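Local coordinates for uncharacterized protein (PDB 3H04) that is of unknown function but belongs to the alpha/beta-hydrolase clan and probably acts as a serine esterase-like hydrolase, at residues I78-Q90 against Y108-D120. Residues are numbered along the deposited sequence; the frame is centred on the assembly and turned at random.
Sequences IIEDVYASFDAIQ and YLSLLIARDRDID
Asp116 OD2 is gripped from two sides of the contact: Arg115 NH2 reaches it at 3.1 Å, and Tyr83 OH donates to it across the helices at 2.4 Å, so short a spacing that the exact length is doubtful. The carboxylate meets the tyrosine at the ring edge, its plane turned 78° from the ring, while Arg115 NE holds OD1 from above the carboxylate plane. Next along the chain, Arg117 has left the helix and turns its guanidinium back to Asp87, side-on. Arg117 NE bonds Asp87 OD1 at 2.9 Å and Arg117 NH2 bonds Asp87 OD2 at 3.0 Å, both on syn lone pairs. Arg117 CG lies by Phe86 CE2, and a bend at chi2 (-66°) swings CD and the guanidinium back toward Asp87; NH1 donates to the carbonyl of Asp116, which fixes the plane further. Beneath this polar rim, Ile113 CG2 sits 3.8 Å over the centre of the Phe86 ring, a CH-pi contact, while Ile113 CD1 meets Val82 CG1 at 3.6 Å. Leu109 CD1 touches both Ile78 CG2 and Val82 CG2. Segments 78-90 and 108-116 cross at -63°; their helices lie over the central sheet of the alpha/beta-hydrolase fold, where Val82, Phe86 and Ile113 rest on strand 30-35, and the second follows the probable nucleophile elbow at Ser104. With each carboxylate salt-bridged to an arginine, both acids probably stay ionised, tying the partly exposed edge of an otherwise apolar helix pair.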
loop_
_atom_site.group_PDB
_atom_site.type_symbol
_atom_site.label_atom_id
_atom_site.label_comp_id
_atom_site.label_asym_id
_atom_site.label_seq_id
_atom_site.Cartn_x
_atom_site.Cartn_y
_atom_site.Cartn_z
ATOM N N ILE A 78 -9.843 6.580 -4.942
ATOM C CA ILE A 78 -8.640 5.793 -4.831
ATOM C C ILE A 78 -8.920 4.302 -5.129
ATOM O O ILE A 78 -8.242 3.669 -5.944
ATOM C CB ILE A 78 -7.977 5.976 -3.440
ATOM C CG1 ILE A 78 -7.436 7.426 -3.309
ATOM C CG2 ILE A 78 -6.860 4.828 -3.200
ATOM C CD1 ILE A 78 -6.664 7.698 -2.009
ATOM N N ILE A 79 -9.946 3.765 -4.480
ATOM C CA ILE A 79 -10.312 2.372 -4.637
ATOM C C ILE A 79 -10.725 2.106 -6.077
ATOM O O ILE A 79 -10.338 1.088 -6.671
ATOM C CB ILE A 79 -11.400 1.977 -3.647
ATOM C CG1 ILE A 79 -10.798 2.062 -2.216
ATOM C CG2 ILE A 79 -11.958 0.562 -3.953
ATOM C CD1 ILE A 79 -11.827 1.880 -1.107
ATOM N N GLU A 80 -11.449 3.047 -6.665
ATOM C CA GLU A 80 -11.830 2.897 -8.077
ATOM C C GLU A 80 -10.599 2.890 -8.997
ATOM O O GLU A 80 -10.523 2.096 -9.911
ATOM C CB GLU A 80 -12.834 3.986 -8.519
ATOM C CG GLU A 80 -14.238 3.687 -8.075
ATOM C CD GLU A 80 -15.253 4.785 -8.398
ATOM O OE1 GLU A 80 -14.920 5.744 -9.165
ATOM O OE2 GLU A 80 -16.396 4.656 -7.869
ATOM N N ASP A 81 -9.636 3.782 -8.748
ATOM C CA ASP A 81 -8.399 3.823 -9.557
ATOM C C ASP A 81 -7.586 2.542 -9.398
ATOM O O ASP A 81 -7.049 1.995 -10.351
ATOM C CB ASP A 81 -7.511 5.041 -9.138
ATOM C CG ASP A 81 -8.028 6.404 -9.657
ATOM O OD1 ASP A 81 -9.046 6.454 -10.404
ATOM O OD2 ASP A 81 -7.381 7.448 -9.316
ATOM N N VAL A 82 -7.396 2.117 -8.152
ATOM C CA VAL A 82 -6.644 0.913 -7.848
ATOM C C VAL A 82 -7.248 -0.331 -8.567
ATOM O O VAL A 82 -6.543 -1.105 -9.210
ATOM C CB VAL A 82 -6.575 0.720 -6.293
ATOM C CG1 VAL A 82 -6.130 -0.699 -5.948
ATOM C CG2 VAL A 82 -5.636 1.815 -5.667
ATOM N N TYR A 83 -8.558 -0.505 -8.474
ATOM C CA TYR A 83 -9.217 -1.650 -9.105
ATOM C C TYR A 83 -9.220 -1.533 -10.644
ATOM O O TYR A 83 -9.125 -2.533 -11.327
ATOM C CB TYR A 83 -10.642 -1.805 -8.567
ATOM C CG TYR A 83 -10.810 -2.268 -7.117
ATOM C CD1 TYR A 83 -9.760 -2.261 -6.201
ATOM C CD2 TYR A 83 -12.070 -2.674 -6.660
ATOM C CE1 TYR A 83 -9.962 -2.706 -4.873
ATOM C CE2 TYR A 83 -12.285 -3.063 -5.369
ATOM C CZ TYR A 83 -11.234 -3.111 -4.482
ATOM O OH TYR A 83 -11.454 -3.506 -3.206
ATOM N N ALA A 84 -9.309 -0.316 -11.191
ATOM C CA ALA A 84 -9.241 -0.140 -12.662
ATOM C C ALA A 84 -7.821 -0.508 -13.120
ATOM O O ALA A 84 -7.661 -1.186 -14.105
ATOM C CB ALA A 84 -9.594 1.269 -13.088
ATOM N N SER A 85 -6.802 -0.134 -12.348
ATOM C CA SER A 85 -5.429 -0.458 -12.717
ATOM C C SER A 85 -5.190 -1.949 -12.504
ATOM O O SER A 85 -4.666 -2.643 -13.396
ATOM C CB SER A 85 -4.409 0.403 -11.953
ATOM O OG SER A 85 -4.657 1.799 -12.196
ATOM N N PHE A 86 -5.612 -2.459 -11.346
ATOM C CA PHE A 86 -5.496 -3.887 -11.111
ATOM C C PHE A 86 -6.120 -4.725 -12.228
ATOM O O PHE A 86 -5.480 -5.664 -12.689
ATOM C CB PHE A 86 -6.048 -4.345 -9.765
ATOM C CG PHE A 86 -5.813 -5.818 -9.528
ATOM C CD1 PHE A 86 -4.549 -6.279 -9.189
ATOM C CD2 PHE A 86 -6.824 -6.740 -9.759
ATOM C CE1 PHE A 86 -4.306 -7.640 -8.987
ATOM C CE2 PHE A 86 -6.578 -8.129 -9.585
ATOM C CZ PHE A 86 -5.316 -8.560 -9.187
ATOM N N ASP A 87 -7.341 -4.382 -12.670
ATOM C CA ASP A 87 -8.060 -5.192 -13.678
ATOM C C ASP A 87 -7.428 -5.131 -15.034
ATOM O O ASP A 87 -7.413 -6.132 -15.773
ATOM C CB ASP A 87 -9.523 -4.795 -13.795
ATOM C CG ASP A 87 -10.304 -5.108 -12.542
ATOM O OD1 ASP A 87 -9.852 -6.005 -11.802
ATOM O OD2 ASP A 87 -11.340 -4.433 -12.284
ATOM N N ALA A 88 -6.903 -3.972 -15.369
ATOM C CA ALA A 88 -6.142 -3.820 -16.605
ATOM C C ALA A 88 -4.879 -4.675 -16.525
ATOM O O ALA A 88 -4.521 -5.332 -17.475
ATOM C CB ALA A 88 -5.809 -2.372 -16.858
ATOM N N ILE A 89 -4.224 -4.709 -15.373
ATOM C CA ILE A 89 -3.030 -5.568 -15.214
ATOM C C ILE A 89 -3.382 -7.042 -15.204
ATOM O O ILE A 89 -2.723 -7.818 -15.903
ATOM C CB ILE A 89 -2.200 -5.198 -13.932
ATOM C CG1 ILE A 89 -1.698 -3.762 -14.033
ATOM C CG2 ILE A 89 -1.002 -6.214 -13.713
ATOM C CD1 ILE A 89 -1.594 -3.008 -12.614
ATOM N N GLN A 90 -4.395 -7.443 -14.430
ATOM C CA GLN A 90 -4.793 -8.853 -14.376
ATOM C C GLN A 90 -5.152 -9.406 -15.770
ATOM O O GLN A 90 -4.727 -10.502 -16.108
ATOM C CB GLN A 90 -5.960 -9.118 -13.417
ATOM C CG GLN A 90 -6.255 -10.636 -13.193
ATOM C CD GLN A 90 -7.025 -10.966 -11.882
ATOM O OE1 GLN A 90 -8.034 -10.310 -11.540
ATOM N NE2 GLN A 90 -6.565 -12.011 -11.165
ATOM N N TYR A 108 -2.859 -1.770 2.739
ATOM C CA TYR A 108 -4.327 -1.678 2.886
ATOM C C TYR A 108 -5.047 -1.846 1.533
ATOM O O TYR A 108 -5.929 -2.721 1.398
ATOM C CB TYR A 108 -4.692 -0.318 3.504
ATOM C CG TYR A 108 -6.166 0.029 3.543
ATOM C CD1 TYR A 108 -7.071 -0.716 4.272
ATOM C CD2 TYR A 108 -6.633 1.125 2.849
ATOM C CE1 TYR A 108 -8.411 -0.347 4.348
ATOM C CE2 TYR A 108 -7.923 1.512 2.938
ATOM C CZ TYR A 108 -8.831 0.751 3.660
ATOM O OH TYR A 108 -10.133 1.158 3.726
ATOM N N LEU A 109 -4.631 -1.078 0.529
ATOM C CA LEU A 109 -5.197 -1.230 -0.818
ATOM C C LEU A 109 -4.988 -2.642 -1.400
ATOM O O LEU A 109 -5.879 -3.183 -2.066
ATOM C CB LEU A 109 -4.674 -0.174 -1.765
ATOM C CG LEU A 109 -5.040 1.264 -1.319
ATOM C CD1 LEU A 109 -4.239 2.352 -2.070
ATOM C CD2 LEU A 109 -6.527 1.554 -1.344
ATOM N N SER A 110 -3.823 -3.225 -1.139
ATOM C CA SER A 110 -3.502 -4.582 -1.592
ATOM C C SER A 110 -4.406 -5.639 -0.943
ATOM O O SER A 110 -4.815 -6.600 -1.593
ATOM C CB SER A 110 -2.056 -4.937 -1.311
ATOM O OG SER A 110 -1.188 -4.097 -2.010
ATOM N N LEU A 111 -4.772 -5.422 0.313
ATOM C CA LEU A 111 -5.685 -6.324 0.996
ATOM C C LEU A 111 -7.109 -6.171 0.504
ATOM O O LEU A 111 -7.824 -7.186 0.456
ATOM C CB LEU A 111 -5.615 -6.143 2.501
ATOM C CG LEU A 111 -4.329 -6.679 3.173
ATOM C CD1 LEU A 111 -4.106 -5.879 4.483
ATOM C CD2 LEU A 111 -4.416 -8.192 3.431
ATOM N N LEU A 112 -7.545 -4.935 0.174
ATOM C CA LEU A 112 -8.894 -4.745 -0.431
ATOM C C LEU A 112 -9.019 -5.515 -1.764
ATOM O O LEU A 112 -10.061 -6.209 -2.064
ATOM C CB LEU A 112 -9.223 -3.260 -0.625
ATOM C CG LEU A 112 -9.355 -2.407 0.664
ATOM C CD1 LEU A 112 -9.721 -0.923 0.378
ATOM C CD2 LEU A 112 -10.409 -3.057 1.616
ATOM N N ILE A 113 -7.977 -5.405 -2.578
ATOM C CA ILE A 113 -7.921 -6.159 -3.830
ATOM C C ILE A 113 -8.054 -7.674 -3.518
ATOM O O ILE A 113 -8.885 -8.364 -4.113
ATOM C CB ILE A 113 -6.629 -5.945 -4.614
ATOM C CG1 ILE A 113 -6.556 -4.539 -5.274
ATOM C CG2 ILE A 113 -6.563 -7.030 -5.731
ATOM C CD1 ILE A 113 -5.150 -4.142 -5.807
ATOM N N ALA A 114 -7.277 -8.168 -2.558
ATOM C CA ALA A 114 -7.361 -9.565 -2.136
ATOM C C ALA A 114 -8.763 -10.014 -1.698
ATOM O O ALA A 114 -9.107 -11.168 -1.890
ATOM C CB ALA A 114 -6.293 -9.899 -1.021
ATOM N N ARG A 115 -9.566 -9.119 -1.123
ATOM C CA ARG A 115 -10.934 -9.470 -0.769
ATOM C C ARG A 115 -11.845 -9.462 -2.000
ATOM O O ARG A 115 -12.721 -10.306 -2.121
ATOM C CB ARG A 115 -11.469 -8.499 0.301
ATOM C CG ARG A 115 -12.879 -8.809 0.803
ATOM C CD ARG A 115 -13.492 -7.634 1.543
ATOM N NE ARG A 115 -13.593 -6.429 0.706
ATOM C CZ ARG A 115 -13.843 -5.227 1.186
ATOM N NH1 ARG A 115 -14.069 -5.077 2.497
ATOM N NH2 ARG A 115 -13.905 -4.188 0.385
ATOM N N ASP A 116 -11.649 -8.496 -2.904
ATOM C CA ASP A 116 -12.623 -8.222 -3.969
ATOM C C ASP A 116 -12.282 -8.819 -5.348
ATOM O O ASP A 116 -13.026 -8.636 -6.308
ATOM C CB ASP A 116 -12.832 -6.706 -4.080
ATOM C CG ASP A 116 -13.488 -6.120 -2.840
ATOM O OD1 ASP A 116 -14.141 -6.873 -2.082
ATOM O OD2 ASP A 116 -13.367 -4.913 -2.610
ATOM N N ARG A 117 -11.129 -9.461 -5.449
ATOM C CA ARG A 117 -10.689 -10.079 -6.689
ATOM C C ARG A 117 -10.117 -11.410 -6.262
ATOM O O ARG A 117 -9.949 -11.642 -5.068
ATOM C CB ARG A 117 -9.614 -9.250 -7.341
ATOM C CG ARG A 117 -10.067 -7.833 -7.818
ATOM C CD ARG A 117 -11.077 -7.970 -8.940
ATOM N NE ARG A 117 -11.491 -6.694 -9.516
ATOM C CZ ARG A 117 -12.481 -5.939 -9.054
ATOM N NH1 ARG A 117 -13.186 -6.324 -7.991
ATOM N NH2 ARG A 117 -12.788 -4.786 -9.661
ATOM N N ASP A 118 -9.761 -12.256 -7.210
ATOM C CA ASP A 118 -9.221 -13.550 -6.887
ATOM C C ASP A 118 -7.739 -13.546 -7.201
ATOM O O ASP A 118 -7.358 -13.475 -8.363
ATOM C CB ASP A 118 -9.967 -14.633 -7.683
ATOM C CG ASP A 118 -11.388 -14.843 -7.173
ATOM O OD1 ASP A 118 -11.581 -14.889 -5.918
ATOM O OD2 ASP A 118 -12.316 -14.905 -8.024
ATOM N N ILE A 119 -6.901 -13.531 -6.167
ATOM C CA ILE A 119 -5.439 -13.492 -6.346
ATOM C C ILE A 119 -4.767 -14.587 -5.540
ATOM O O ILE A 119 -5.404 -15.224 -4.715
ATOM C CB ILE A 119 -4.850 -12.095 -5.980
ATOM C CG1 ILE A 119 -4.836 -11.844 -4.486
ATOM C CG2 ILE A 119 -5.619 -10.968 -6.763
ATOM C CD1 ILE A 119 -4.308 -10.484 -4.113
ATOM N N ASP A 120 -3.464 -14.767 -5.721
ATOM C CA ASP A 120 -2.760 -15.926 -5.118
ATOM C C ASP A 120 -2.043 -15.665 -3.802
ATOM O O ASP A 120 -1.629 -16.594 -3.101
ATOM C CB ASP A 120 -1.808 -16.486 -6.157
ATOM C CG ASP A 120 -2.552 -16.871 -7.404
ATOM O OD1 ASP A 120 -3.166 -17.925 -7.356
ATOM O OD2 ASP A 120 -2.620 -16.090 -8.379
#